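Local coordinates for 7,8-dihydro-6-hydroxymethylpterin pyrophosphokinase-dihydropteroate synthase (Plasmodium falciparum, PDB 6JWS), which probably catalyses two steps of folate biosynthesis, pyrophosphoryl transfer from ATP to 6-hydroxymethyl-7,8-dihydropterin and condensation of the product with 4-aminobenzoate to give 7,8-dihydropteroate, at residues Lys388-Gly393 / Gly425-Asp430; Leu395-Asp400 / Ile429-Glu434; Arg413-Met418 / Val453-Leu458; Gly605-Arg610 / Arg686-Leu691. The protein carries 1 engineered substitution. All coordinates share one frame; numbering follows the deposited sequence.

Interaction 1: residues Lys388-Gly393 / Gly425-Asp430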
loop_
_atom_site.group_PDB
_atom_site.type_symbol
_atom_site.label_atom_id
_atom_site.label_comp_id
_atom_site.label_asym_id
_atom_site.label_seq_id
_atom_site.Cartn_x
_atom_site.Cartn_y
_atom_site.Cartn_z
ATOM N N LYS B 388 3.166 -13.795 -4.969
ATOM C CA LYS B 388 4.564 -13.455 -4.773
ATOM C C LYS B 388 5.041 -12.497 -5.862
ATOM O O LYS B 388 4.734 -12.692 -7.031
ATOM C CB LYS B 388 5.380 -14.749 -4.841
ATOM C CG LYS B 388 6.731 -14.704 -4.152
ATOM C CD LYS B 388 7.817 -15.382 -4.973
ATOM C CE LYS B 388 8.998 -15.795 -4.119
ATOM N NZ LYS B 388 10.286 -15.559 -4.814
ATOM N N THR B 389 5.820 -11.484 -5.469
ATOM C CA THR B 389 6.569 -10.635 -6.380
ATOM C C THR B 389 7.987 -11.194 -6.508
ATOM O O THR B 389 8.780 -11.100 -5.572
ATOM C CB THR B 389 6.543 -9.174 -5.908
ATOM O OG1 THR B 389 5.185 -8.740 -5.885
ATOM C CG2 THR B 389 7.337 -8.231 -6.787
ATOM N N ASN B 390 8.282 -11.794 -7.669
ATOM C CA ASN B 390 9.565 -12.415 -7.959
ATOM C C ASN B 390 10.536 -11.379 -8.538
ATOM O O ASN B 390 10.152 -10.515 -9.333
ATOM C CB ASN B 390 9.408 -13.580 -8.946
ATOM C CG ASN B 390 8.640 -14.757 -8.380
ATOM O OD1 ASN B 390 9.091 -15.412 -7.437
ATOM N ND2 ASN B 390 7.454 -15.013 -8.912
ATOM N N ILE B 391 11.811 -11.490 -8.146
ATOM C CA ILE B 391 12.838 -10.610 -8.667
ATOM C C ILE B 391 13.502 -11.265 -9.872
ATOM O O ILE B 391 13.930 -12.420 -9.816
ATOM C CB ILE B 391 13.863 -10.240 -7.588
ATOM C CG1 ILE B 391 13.213 -9.374 -6.506
ATOM C CG2 ILE B 391 15.037 -9.518 -8.243
ATOM C CD1 ILE B 391 14.050 -9.187 -5.263
ATOM N N VAL B 392 13.532 -10.527 -10.984
ATOM C CA VAL B 392 14.249 -10.975 -12.164
ATOM C C VAL B 392 15.483 -10.093 -12.273
ATOM O O VAL B 392 15.358 -8.885 -12.455
ATOM C CB VAL B 392 13.377 -10.878 -13.439
ATOM C CG1 VAL B 392 14.143 -11.388 -14.659
ATOM C CG2 VAL B 392 12.069 -11.652 -13.285
ATOM N N GLY B 393 16.661 -10.689 -12.076
ATOM C CA GLY B 393 17.912 -9.933 -12.131
ATOM C C GLY B 393 18.426 -9.814 -13.566
ATOM O O GLY B 393 18.314 -10.758 -14.348
ATOM N N GLY B 425 19.249 -12.819 -4.105
ATOM C CA GLY B 425 17.864 -13.241 -3.933
ATOM C C GLY B 425 17.011 -13.190 -5.212
ATOM O O GLY B 425 15.786 -13.270 -5.142
ATOM N N ALA B 426 17.632 -13.059 -6.388
ATOM C CA ALA B 426 16.893 -13.174 -7.639
ATOM C C ALA B 426 16.379 -14.602 -7.838
ATOM O O ALA B 426 17.118 -15.565 -7.659
ATOM C CB ALA B 426 17.787 -12.767 -8.778
ATOM N N SER B 427 15.117 -14.733 -8.265
ATOM C CA SER B 427 14.527 -16.018 -8.609
ATOM C C SER B 427 14.766 -16.338 -10.090
ATOM O O SER B 427 14.713 -17.500 -10.517
ATOM C CB SER B 427 13.026 -15.985 -8.350
ATOM O OG SER B 427 12.756 -15.569 -7.031
ATOM N N VAL B 428 14.903 -15.276 -10.885
ATOM C CA VAL B 428 15.102 -15.423 -12.314
ATOM C C VAL B 428 16.280 -14.550 -12.690
ATOM O O VAL B 428 16.477 -13.491 -12.099
ATOM C CB VAL B 428 13.851 -15.044 -13.134
ATOM C CG1 VAL B 428 14.112 -15.163 -14.637
ATOM C CG2 VAL B 428 12.657 -15.906 -12.757
ATOM N N ILE B 429 17.054 -15.015 -13.669
ATOM C CA ILE B 429 18.035 -14.169 -14.325
ATOM C C ILE B 429 17.603 -13.993 -15.774
ATOM O O ILE B 429 17.388 -15.007 -16.453
ATOM C CB ILE B 429 19.442 -14.789 -14.273
ATOM C CG1 ILE B 429 19.851 -15.227 -12.867
ATOM C CG2 ILE B 429 20.460 -13.843 -14.906
ATOM C CD1 ILE B 429 19.711 -14.143 -11.832
ATOM N N ASP B 430 17.542 -12.715 -16.213
ATOM C CA ASP B 430 17.274 -12.324 -17.591
ATOM C C ASP B 430 18.590 -11.941 -18.267
ATOM O O ASP B 430 19.200 -10.911 -17.963
ATOM C CB ASP B 430 16.251 -11.181 -17.691
ATOM C CG ASP B 430 15.678 -10.918 -19.091
ATOM O OD1 ASP B 430 15.334 -11.903 -19.794
ATOM O OD2 ASP B 430 15.532 -9.711 -19.471
HETATM O O HOH W 1 12.646 -13.344 -5.866
#
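Asp430 N binds Gly393 O at 2.8 Å, and Gly393 N binds Val428 O at the same distance of 2.8 Å. Two residues before Gly393, Ile391 O accepts two amides. Val428 N lies 3.2 Å from Ile391 O and Ser427 N lies 3.0 Å from it, the second on a more bent path (141° at the hydrogen). A water also joins Ile391 N to Gly425 O, where the preceding helix ends in a Schellman motif. These bonds pair strands 390-396 and 428-432 in parallel, as neighbours in the TIM barrel of the synthase.

Packing follows the register. Val392 and Val428 lie side by side, with their CG1 methyls 3.8 Å apart. Both hold CG1 anti to the backbone N (Val392 chi1 -179°), and Val392 CG1 then also meets Asp430 CB at 3.7 Å. The Asp430 carboxylate turns to Arg686, Ser480 and, weakly, Asn502.

The backbone does the polar work between the strands. The Asp430 carboxylate takes its partners from outside this pair.

Interaction 2: residues Leu395-Asp400 / Ile429-Glu434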
loop_
_atom_site.group_PDB
_atom_site.type_symbol
_atom_site.label_atom_id
_atom_site.label_comp_id
_atom_site.label_asym_id
_atom_site.label_seq_id
_atom_site.Cartn_x
_atom_site.Cartn_y
_atom_site.Cartn_z
ATOM N N LEU B 395 21.037 -9.309 -16.606
ATOM C CA LEU B 395 22.403 -9.401 -17.098
ATOM C C LEU B 395 22.433 -9.005 -18.571
ATOM O O LEU B 395 22.088 -9.796 -19.431
ATOM C CB LEU B 395 22.955 -10.818 -16.914
ATOM C CG LEU B 395 24.399 -10.969 -17.398
ATOM C CD1 LEU B 395 25.361 -10.266 -16.453
ATOM C CD2 LEU B 395 24.783 -12.434 -17.528
ATOM N N ASN B 396 22.832 -7.768 -18.839
ATOM C CA ASN B 396 23.010 -7.287 -20.195
ATOM C C ASN B 396 24.496 -7.392 -20.533
ATOM O O ASN B 396 25.310 -6.654 -19.983
ATOM C CB ASN B 396 22.521 -5.844 -20.341
ATOM C CG ASN B 396 22.817 -5.244 -21.704
ATOM O OD1 ASN B 396 22.915 -5.949 -22.700
ATOM N ND2 ASN B 396 22.920 -3.927 -21.766
ATOM N N VAL B 397 24.833 -8.326 -21.428
ATOM C CA VAL B 397 26.228 -8.644 -21.686
ATOM C C VAL B 397 26.928 -7.456 -22.357
ATOM O O VAL B 397 28.020 -7.071 -21.934
ATOM C CB VAL B 397 26.394 -9.979 -22.430
ATOM C CG1 VAL B 397 27.866 -10.254 -22.762
ATOM C CG2 VAL B 397 25.795 -11.117 -21.609
ATOM N N ASN B 398 26.257 -6.836 -23.334
ATOM C CA ASN B 398 26.726 -5.600 -23.938
ATOM C C ASN B 398 27.159 -4.604 -22.865
ATOM O O ASN B 398 28.296 -4.128 -22.889
ATOM C CB ASN B 398 25.651 -4.929 -24.791
ATOM C CG ASN B 398 25.910 -5.044 -26.275
ATOM O OD1 ASN B 398 25.197 -5.764 -26.976
ATOM N ND2 ASN B 398 26.917 -4.335 -26.765
ATOM N N TYR B 399 26.231 -4.262 -21.958
ATOM C CA TYR B 399 26.517 -3.281 -20.925
ATOM C C TYR B 399 27.695 -3.750 -20.083
ATOM O O TYR B 399 28.648 -3.013 -19.893
ATOM C CB TYR B 399 25.328 -3.016 -19.996
ATOM C CG TYR B 399 25.575 -1.892 -19.018
ATOM C CD1 TYR B 399 25.418 -0.562 -19.396
ATOM C CD2 TYR B 399 25.989 -2.146 -17.718
ATOM C CE1 TYR B 399 25.652 0.484 -18.511
ATOM C CE2 TYR B 399 26.220 -1.111 -16.815
ATOM C CZ TYR B 399 26.051 0.209 -17.211
ATOM O OH TYR B 399 26.281 1.228 -16.324
ATOM N N ASP B 400 27.604 -4.984 -19.598
ATOM C CA ASP B 400 28.528 -5.552 -18.635
ATOM C C ASP B 400 29.966 -5.523 -19.164
ATOM O O ASP B 400 30.903 -5.462 -18.369
ATOM C CB ASP B 400 28.107 -6.985 -18.302
ATOM C CG ASP B 400 28.080 -7.310 -16.820
ATOM O OD1 ASP B 400 27.223 -6.717 -16.100
ATOM O OD2 ASP B 400 28.903 -8.171 -16.395
ATOM N N ILE B 429 17.054 -15.015 -13.669
ATOM C CA ILE B 429 18.035 -14.169 -14.325
ATOM C C ILE B 429 17.603 -13.993 -15.774
ATOM O O ILE B 429 17.388 -15.007 -16.453
ATOM C CB ILE B 429 19.442 -14.789 -14.273
ATOM C CG1 ILE B 429 19.851 -15.227 -12.867
ATOM C CG2 ILE B 429 20.460 -13.843 -14.906
ATOM C CD1 ILE B 429 19.711 -14.143 -11.832
ATOM N N ASP B 430 17.542 -12.715 -16.213
ATOM C CA ASP B 430 17.274 -12.324 -17.591
ATOM C C ASP B 430 18.590 -11.941 -18.267
ATOM O O ASP B 430 19.200 -10.911 -17.963
ATOM C CB ASP B 430 16.251 -11.181 -17.691
ATOM C CG ASP B 430 15.678 -10.918 -19.091
ATOM O OD1 ASP B 430 15.334 -11.903 -19.794
ATOM O OD2 ASP B 430 15.532 -9.711 -19.471
ATOM N N ILE B 431 19.014 -12.770 -19.219
ATOM C CA ILE B 431 20.259 -12.480 -19.906
ATOM C C ILE B 431 19.909 -11.956 -21.292
ATOM O O ILE B 431 19.014 -12.493 -21.939
ATOM C CB ILE B 431 21.168 -13.723 -19.978
ATOM C CG1 ILE B 431 22.572 -13.355 -20.467
ATOM C CG2 ILE B 431 20.562 -14.804 -20.869
ATOM C CD1 ILE B 431 23.555 -14.520 -20.406
ATOM N N GLY B 432 20.631 -10.927 -21.738
ATOM C CA GLY B 432 20.481 -10.456 -23.102
ATOM C C GLY B 432 21.798 -9.967 -23.705
ATOM O O GLY B 432 22.729 -9.588 -22.982
ATOM N N GLY B 433 21.843 -9.990 -25.047
ATOM C CA GLY B 433 22.960 -9.492 -25.827
ATOM C C GLY B 433 22.513 -8.555 -26.949
ATOM O O GLY B 433 23.305 -8.207 -27.823
ATOM N N GLU B 434 21.233 -8.166 -26.938
ATOM C CA GLU B 434 20.742 -7.098 -27.800
ATOM C C GLU B 434 20.087 -6.020 -26.938
ATOM O O GLU B 434 18.986 -6.211 -26.417
ATOM C CB GLU B 434 19.784 -7.621 -28.877
ATOM C CG GLU B 434 20.470 -8.011 -30.181
ATOM C CD GLU B 434 20.802 -6.902 -31.175
ATOM O OE1 GLU B 434 20.162 -5.827 -31.118
ATOM O OE2 GLU B 434 21.701 -7.121 -32.019
#
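Leu395 and Ile431 pair in a parallel beta ladder near the C-terminal ends of two neighbouring strands of the TIM barrel. Here strand 390-396 runs straight into helix 397-402, with Asn396 at the N-cap position. Strand 428-432 leads into a loop. Leu395 N donates to Asp430 O at 2.8 Å. Leu395 O receives Gly432 N at 3.0 Å.

The two side chains lie alongside each other on the face covered by the outer helices. Ile431 CG1 is anti to its backbone N (chi1 -170°), which lays the CG1-CD1 arm along Leu395. The terminal carbons Leu395 CD2 and Ile431 CD1 are 3.8 Å apart. Val397 crosses the same arm obliquely, its CG2 reaching Ile431 CG1 at 4.1 Å. Leu451 of helix 448-464 also packs on Val397.

The pairing runs on past the strand end. Val397, already in the helix, donates its backbone N-H to Gly432 O, with Val397 N and Gly432 O 2.9 Å apart.

Interaction 3: residues Arg413-Met418 / Val453-Leu458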
loop_
_atom_site.group_PDB
_atom_site.type_symbol
_atom_site.label_atom_id
_atom_site.label_comp_id
_atom_site.label_asym_id
_atom_site.label_seq_id
_atom_site.Cartn_x
_atom_site.Cartn_y
_atom_site.Cartn_z
ATOM N N ARG B 413 33.377 -12.895 -15.815
ATOM C CA ARG B 413 32.822 -11.767 -15.081
ATOM C C ARG B 413 31.293 -11.822 -15.177
ATOM O O ARG B 413 30.609 -11.597 -14.188
ATOM C CB ARG B 413 33.411 -10.469 -15.639
ATOM C CG ARG B 413 32.924 -9.189 -14.976
ATOM C CD ARG B 413 33.260 -7.987 -15.849
ATOM N NE ARG B 413 33.607 -6.752 -15.148
ATOM C CZ ARG B 413 32.733 -5.896 -14.617
ATOM N NH1 ARG B 413 31.433 -6.135 -14.687
ATOM N NH2 ARG B 413 33.163 -4.802 -14.011
ATOM N N ALA B 414 30.771 -12.186 -16.359
ATOM C CA ALA B 414 29.337 -12.321 -16.576
ATOM C C ALA B 414 28.764 -13.364 -15.619
ATOM O O ALA B 414 27.792 -13.078 -14.925
ATOM C CB ALA B 414 29.014 -12.657 -18.016
ATOM N N VAL B 415 29.398 -14.545 -15.571
ATOM C CA VAL B 415 28.874 -15.654 -14.792
ATOM C C VAL B 415 28.981 -15.348 -13.295
ATOM O O VAL B 415 28.098 -15.703 -12.511
ATOM C CB VAL B 415 29.543 -16.980 -15.208
ATOM C CG1 VAL B 415 29.284 -18.106 -14.218
ATOM C CG2 VAL B 415 29.083 -17.393 -16.596
ATOM N N GLN B 416 30.057 -14.657 -12.908
ATOM C CA GLN B 416 30.253 -14.230 -11.539
ATOM C C GLN B 416 29.046 -13.395 -11.106
ATOM O O GLN B 416 28.494 -13.612 -10.028
ATOM C CB GLN B 416 31.514 -13.371 -11.475
ATOM C CG GLN B 416 32.407 -13.615 -10.271
ATOM C CD GLN B 416 33.824 -13.209 -10.619
ATOM O OE1 GLN B 416 34.658 -14.038 -10.994
ATOM N NE2 GLN B 416 34.100 -11.915 -10.540
ATOM N N ARG B 417 28.669 -12.424 -11.952
ATOM C CA ARG B 417 27.539 -11.534 -11.729
ATOM C C ARG B 417 26.243 -12.334 -11.572
ATOM O O ARG B 417 25.435 -12.016 -10.706
ATOM C CB ARG B 417 27.462 -10.485 -12.842
ATOM C CG ARG B 417 26.347 -9.462 -12.678
ATOM C CD ARG B 417 26.412 -8.607 -11.423
ATOM N NE ARG B 417 25.246 -7.729 -11.336
ATOM C CZ ARG B 417 24.566 -7.459 -10.220
ATOM N NH1 ARG B 417 24.934 -7.992 -9.064
ATOM N NH2 ARG B 417 23.516 -6.657 -10.269
ATOM N N MET B 418 26.074 -13.395 -12.375
ATOM C CA MET B 418 24.909 -14.260 -12.277
ATOM C C MET B 418 24.847 -14.940 -10.915
ATOM O O MET B 418 23.760 -15.088 -10.358
ATOM C CB MET B 418 24.875 -15.320 -13.383
ATOM C CG MET B 418 24.627 -14.702 -14.735
ATOM S SD MET B 418 24.772 -15.834 -16.128
ATOM C CE MET B 418 23.387 -16.930 -15.817
ATOM N N VAL B 453 25.428 -16.907 -25.834
ATOM C CA VAL B 453 25.530 -18.356 -25.698
ATOM C C VAL B 453 26.758 -18.747 -24.865
ATOM O O VAL B 453 26.607 -19.520 -23.917
ATOM C CB VAL B 453 25.390 -19.129 -27.030
ATOM C CG1 VAL B 453 25.698 -20.611 -26.848
ATOM C CG2 VAL B 453 23.990 -18.968 -27.630
ATOM N N PRO B 454 27.993 -18.225 -25.119
ATOM C CA PRO B 454 29.157 -18.616 -24.310
ATOM C C PRO B 454 28.911 -18.401 -22.815
ATOM O O PRO B 454 29.225 -19.272 -21.990
ATOM C CB PRO B 454 30.327 -17.751 -24.847
ATOM C CG PRO B 454 29.891 -17.380 -26.265
ATOM C CD PRO B 454 28.371 -17.288 -26.196
ATOM N N VAL B 455 28.323 -17.245 -22.473
ATOM C CA VAL B 455 28.004 -16.935 -21.085
ATOM C C VAL B 455 27.096 -18.017 -20.509
ATOM O O VAL B 455 27.369 -18.542 -19.424
ATOM C CB VAL B 455 27.360 -15.548 -20.934
ATOM C CG1 VAL B 455 26.740 -15.390 -19.554
ATOM C CG2 VAL B 455 28.383 -14.445 -21.187
ATOM N N LEU B 456 26.042 -18.369 -21.256
ATOM C CA LEU B 456 25.068 -19.318 -20.736
ATOM C C LEU B 456 25.696 -20.696 -20.588
ATOM O O LEU B 456 25.310 -21.428 -19.669
ATOM C CB LEU B 456 23.831 -19.375 -21.637
ATOM C CG LEU B 456 22.846 -18.218 -21.466
ATOM C CD1 LEU B 456 21.753 -18.273 -22.520
ATOM C CD2 LEU B 456 22.255 -18.207 -20.064
ATOM N N GLN B 457 26.604 -21.039 -21.524
ATOM C CA GLN B 457 27.341 -22.298 -21.521
ATOM C C GLN B 457 28.245 -22.387 -20.286
ATOM O O GLN B 457 28.247 -23.399 -19.598
ATOM C CB GLN B 457 28.146 -22.455 -22.817
ATOM C CG GLN B 457 27.382 -23.157 -23.930
ATOM C CD GLN B 457 27.956 -22.944 -25.310
ATOM O OE1 GLN B 457 28.808 -22.083 -25.546
ATOM N NE2 GLN B 457 27.453 -23.720 -26.259
ATOM N N LEU B 458 29.002 -21.325 -20.000
ATOM C CA LEU B 458 29.863 -21.272 -18.828
ATOM C C LEU B 458 29.023 -21.345 -17.547
ATOM O O LEU B 458 29.394 -22.040 -16.598
ATOM C CB LEU B 458 30.716 -19.997 -18.904
ATOM C CG LEU B 458 31.746 -19.794 -17.785
ATOM C CD1 LEU B 458 32.688 -20.982 -17.674
ATOM C CD2 LEU B 458 32.552 -18.521 -17.993
#
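Ala414, Val415 and Met418 of helix 411-424 pack on Val455 and Leu458 of helix 448-464, two helices on the outside of the TIM barrel. Helix 411-424 comes after strand 390-396 and the short helix 397-402; helix 448-464 comes after strand 428-432. The axes of the short segments pass 9.3 Å apart and cross at -56°.

Val455 sits in the middle of the contact. Ala414 CB rests against both of its methyls, 3.7 Å from Val455 CG2 and 3.9 Å from Val455 CG1. Val455 CG1 also meets Met418 SD at 4.0 Å, where the methionine chain crosses it at a slant. That chain bends only at its last torsion, and the sulphur, rather than the terminal methyl, faces the valine.

Val415 uses one branch. Its CG1 is anti to the backbone N (chi1 166°), which leaves CG2 beside that N. From there Val415 CG2 reaches Val455 O at 3.5 Å. It also sits over the inner part of the Leu458 side chain, 3.8 Å from Leu458 CG. Phe459 of helix 448-464 extends this layer against Val415 and Met418. Leu395 of strand 390-396 closes it from the barrel side, touching Met418 and Val455.

The facing side chains are apolar. They meet through aliphatic carbons and one sulphur, and one methyl rests on a backbone carbonyl. The helices are joined by shape and burial, without directional bonds between the two segments.

Interaction 4: residues Gly605-Arg610 / Arg686-Leu691. With MG (magnesium ion), chain O; PT1 (pteroic acid), chain I.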
loop_
_atom_site.group_PDB
_atom_site.type_symbol
_atom_site.label_atom_id
_atom_site.label_comp_id
_atom_site.label_asym_id
_atom_site.label_seq_id
_atom_site.Cartn_x
_atom_site.Cartn_y
_atom_site.Cartn_z
ATOM N N GLY B 605 9.296 -4.113 -16.162
ATOM C CA GLY B 605 10.644 -3.598 -16.040
ATOM C C GLY B 605 10.678 -2.067 -15.996
ATOM O O GLY B 605 10.512 -1.395 -17.019
ATOM N N TYR B 606 10.903 -1.512 -14.799
ATOM C CA TYR B 606 10.986 -0.074 -14.604
ATOM C C TYR B 606 12.428 0.336 -14.314
ATOM O O TYR B 606 12.746 1.522 -14.292
ATOM C CB TYR B 606 10.149 0.318 -13.382
ATOM C CG TYR B 606 10.518 -0.429 -12.121
ATOM C CD1 TYR B 606 11.636 -0.083 -11.361
ATOM C CD2 TYR B 606 9.721 -1.467 -11.674
ATOM C CE1 TYR B 606 11.964 -0.787 -10.208
ATOM C CE2 TYR B 606 10.030 -2.170 -10.523
ATOM C CZ TYR B 606 11.140 -1.820 -9.775
ATOM O OH TYR B 606 11.420 -2.563 -8.656
ATOM N N SER B 607 13.283 -0.655 -14.064
ATOM C CA SER B 607 14.575 -0.437 -13.435
ATOM C C SER B 607 15.439 0.549 -14.220
ATOM O O SER B 607 15.811 0.300 -15.370
ATOM C CB SER B 607 15.295 -1.756 -13.227
ATOM O OG SER B 607 16.471 -1.578 -12.460
ATOM N N ARG B 608 15.771 1.657 -13.553
ATOM C CA ARG B 608 16.718 2.660 -14.001
ATOM C C ARG B 608 16.236 3.370 -15.260
ATOM O O ARG B 608 17.050 3.931 -15.970
ATOM C CB ARG B 608 18.117 2.069 -14.178
ATOM C CG ARG B 608 18.775 1.626 -12.874
ATOM C CD ARG B 608 20.179 1.140 -13.163
ATOM N NE ARG B 608 20.814 0.627 -11.950
ATOM C CZ ARG B 608 22.039 0.084 -11.898
ATOM N NH1 ARG B 608 22.770 -0.001 -12.996
ATOM N NH2 ARG B 608 22.528 -0.372 -10.751
ATOM N N LYS B 609 14.925 3.405 -15.505
ATOM C CA LYS B 609 14.409 4.022 -16.719
ATOM C C LYS B 609 14.193 5.514 -16.484
ATOM O O LYS B 609 14.000 5.954 -15.350
ATOM C CB LYS B 609 13.120 3.327 -17.178
ATOM C CG LYS B 609 13.314 1.872 -17.586
ATOM C CD LYS B 609 12.165 1.207 -18.302
ATOM C CE LYS B 609 12.676 -0.087 -18.927
ATOM N NZ LYS B 609 11.598 -0.963 -19.444
ATOM N N ARG B 610 14.156 6.265 -17.588
ATOM C CA ARG B 610 14.077 7.715 -17.564
ATOM C C ARG B 610 12.828 8.205 -16.835
ATOM O O ARG B 610 12.878 9.246 -16.191
ATOM C CB ARG B 610 14.080 8.258 -18.996
ATOM C CG ARG B 610 15.424 8.210 -19.711
ATOM C CD ARG B 610 15.171 8.399 -21.207
ATOM N NE ARG B 610 14.316 7.382 -21.830
ATOM C CZ ARG B 610 13.803 7.422 -23.067
ATOM N NH1 ARG B 610 14.048 8.452 -23.867
ATOM N NH2 ARG B 610 13.040 6.426 -23.496
ATOM N N ARG B 686 11.760 -6.812 -13.055
ATOM C CA ARG B 686 13.019 -7.003 -13.749
ATOM C C ARG B 686 13.931 -5.868 -13.310
ATOM O O ARG B 686 13.640 -4.712 -13.616
ATOM C CB ARG B 686 12.773 -6.931 -15.268
ATOM C CG ARG B 686 13.982 -7.256 -16.132
ATOM C CD ARG B 686 13.617 -7.031 -17.595
ATOM N NE ARG B 686 14.784 -7.212 -18.435
ATOM C CZ ARG B 686 15.624 -6.246 -18.793
ATOM N NH1 ARG B 686 15.409 -4.995 -18.424
ATOM N NH2 ARG B 686 16.651 -6.533 -19.573
ATOM N N VAL B 687 14.991 -6.191 -12.564
ATOM C CA VAL B 687 15.721 -5.133 -11.881
ATOM C C VAL B 687 17.232 -5.318 -12.042
ATOM O O VAL B 687 17.727 -6.450 -12.178
ATOM C CB VAL B 687 15.301 -5.018 -10.395
ATOM C CG1 VAL B 687 13.810 -4.705 -10.230
ATOM C CG2 VAL B 687 15.699 -6.251 -9.576
ATOM N N HIS B 688 17.968 -4.197 -12.024
ATOM C CA HIS B 688 19.424 -4.253 -11.953
ATOM C C HIS B 688 19.908 -4.439 -10.510
ATOM O O HIS B 688 20.989 -4.971 -10.283
ATOM C CB HIS B 688 20.057 -2.960 -12.471
ATOM C CG HIS B 688 19.741 -2.647 -13.891
ATOM N ND1 HIS B 688 18.617 -1.911 -14.247
ATOM C CD2 HIS B 688 20.400 -2.938 -15.038
ATOM C CE1 HIS B 688 18.602 -1.754 -15.558
ATOM N NE2 HIS B 688 19.676 -2.384 -16.066
ATOM N N ASP B 689 19.134 -3.950 -9.536
ATOM C CA ASP B 689 19.601 -3.807 -8.164
ATOM C C ASP B 689 18.902 -4.861 -7.302
ATOM O O ASP B 689 17.883 -4.588 -6.678
ATOM C CB ASP B 689 19.457 -2.351 -7.716
ATOM C CG ASP B 689 20.202 -1.350 -8.604
ATOM O OD1 ASP B 689 21.433 -1.215 -8.428
ATOM O OD2 ASP B 689 19.555 -0.688 -9.475
ATOM N N VAL B 690 19.460 -6.079 -7.293
ATOM C CA VAL B 690 18.784 -7.245 -6.753
ATOM C C VAL B 690 18.801 -7.184 -5.219
ATOM O O VAL B 690 17.766 -7.415 -4.590
ATOM C CB VAL B 690 19.390 -8.561 -7.285
ATOM C CG1 VAL B 690 18.763 -9.774 -6.607
ATOM C CG2 VAL B 690 19.275 -8.698 -8.798
ATOM N N LEU B 691 19.969 -6.860 -4.626
ATOM C CA LEU B 691 20.107 -6.845 -3.178
ATOM C C LEU B 691 19.171 -5.787 -2.604
ATOM O O LEU B 691 18.512 -6.016 -1.598
ATOM C CB LEU B 691 21.561 -6.550 -2.788
ATOM C CG LEU B 691 21.784 -6.323 -1.291
ATOM C CD1 LEU B 691 23.166 -6.829 -0.855
ATOM C CD2 LEU B 691 21.586 -4.838 -0.912
HETATM MG MG MG O . 23.115 -1.580 -6.907
HETATM C C2 PT1 I . 11.341 -4.572 -20.155
HETATM C C3 PT1 I . 12.683 -4.533 -20.739
HETATM C C5 PT1 I . 13.176 -5.785 -21.321
HETATM N N6 PT1 I . 13.456 -3.421 -20.752
HETATM C C7 PT1 I . 11.106 -6.853 -20.757
HETATM N N9 PT1 I . 12.369 -6.884 -21.294
HETATM C C10 PT1 I . 14.681 -3.465 -21.340
HETATM N N11 PT1 I . 10.305 -7.979 -20.761
HETATM C C12 PT1 I . 15.140 -4.641 -21.919
HETATM C C21 PT1 I . 14.024 4.126 -20.749
HETATM O O22 PT1 I . 14.820 4.693 -19.952
HETATM O O1 PT1 I . 10.824 -3.463 -19.611
HETATM N N4 PT1 I . 10.625 -5.717 -20.183
HETATM N N8 PT1 I . 14.397 -5.767 -21.884
HETATM C C13 PT1 I . 15.505 -2.206 -21.386
HETATM N N14 PT1 I . 14.872 -1.264 -22.349
HETATM C C15 PT1 I . 14.662 0.024 -21.987
HETATM C C16 PT1 I . 13.559 0.734 -22.506
HETATM C C17 PT1 I . 15.585 0.642 -21.082
HETATM C C18 PT1 I . 13.357 2.076 -22.101
HETATM C C19 PT1 I . 15.380 1.992 -20.700
HETATM C C20 PT1 I . 14.256 2.699 -21.195
HETATM O O23 PT1 I . 13.032 4.743 -21.171
HETATM O O HOH W 2 17.102 -0.814 -9.982
HETATM O O HOH W 3 24.827 -1.594 -5.227
HETATM O O HOH W 4 22.798 -3.677 -6.438
#
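Arg608 lies across His688 with its guanidinium plane only 10° from the imidazole plane. His688 CB sits over the centre of the guanidinium. Further back, Arg608 CD makes a CH-pi contact over the face of the His688 ring, 4.0 Å from its centroid. The extended Arg608 chain (chi3 -176°) carries its head on to Asp689 for a side-on, two-nitrogen salt bridge. Arg608 NE reaches Asp689 OD2 at 3.1 Å and Arg608 NH2 reaches Asp689 OD1 at 2.7 Å. The guanidinium and carboxylate planes are 45° apart, so the grip is twisted. Ser607 OG meets the edge of the ring, 2.8 Å from His688 ND1. A water links that hydroxyl to Asp689.

Asp689 OD1 also binds magnesium at 2.3 Å, with Glu692, Met648 O and two waters. The same segments also line the pteroic acid pocket. Lys609 NZ joins Gly605 O to the pteroate O1, at 2.7 Å and 2.6 Å. The Arg686 guanidinium, whose polar partner is Asp430, lays one face on the pterin. Arg610 holds the carboxylate end.

Asp689 is thus shared between the magnesium ion and the Arg608 guanidinium, two positive partners that would probably offset its charge. The same short loop meets both the metal-bound aspartate and the ligand.

Overall arrangement
Interactions 1 and 2 are successive parts of one strand pair, with centres about 15 Å apart. Interaction 3 is the helix layer outside it, about 10 Å from the centre of interaction 2. Ile431 CD1 touches Val455 CG1 at 3.4 Å, and Leu395 CD2 touches Met418 CG at 3.6 Å. Interaction 4, about 11 Å from interaction 1 between centres, joins the end of the next strand, 684-687, to the loop after strand 603-604. One link to the pocket is the salt bridge from Asp430 OD2 to Arg686 NE, 2.8 Å long. The Asp430 side chain is about 5 Å from the pteroic acid. Interaction 3, about 20 Å from interaction 4 between centres, lies away from the annotated sites.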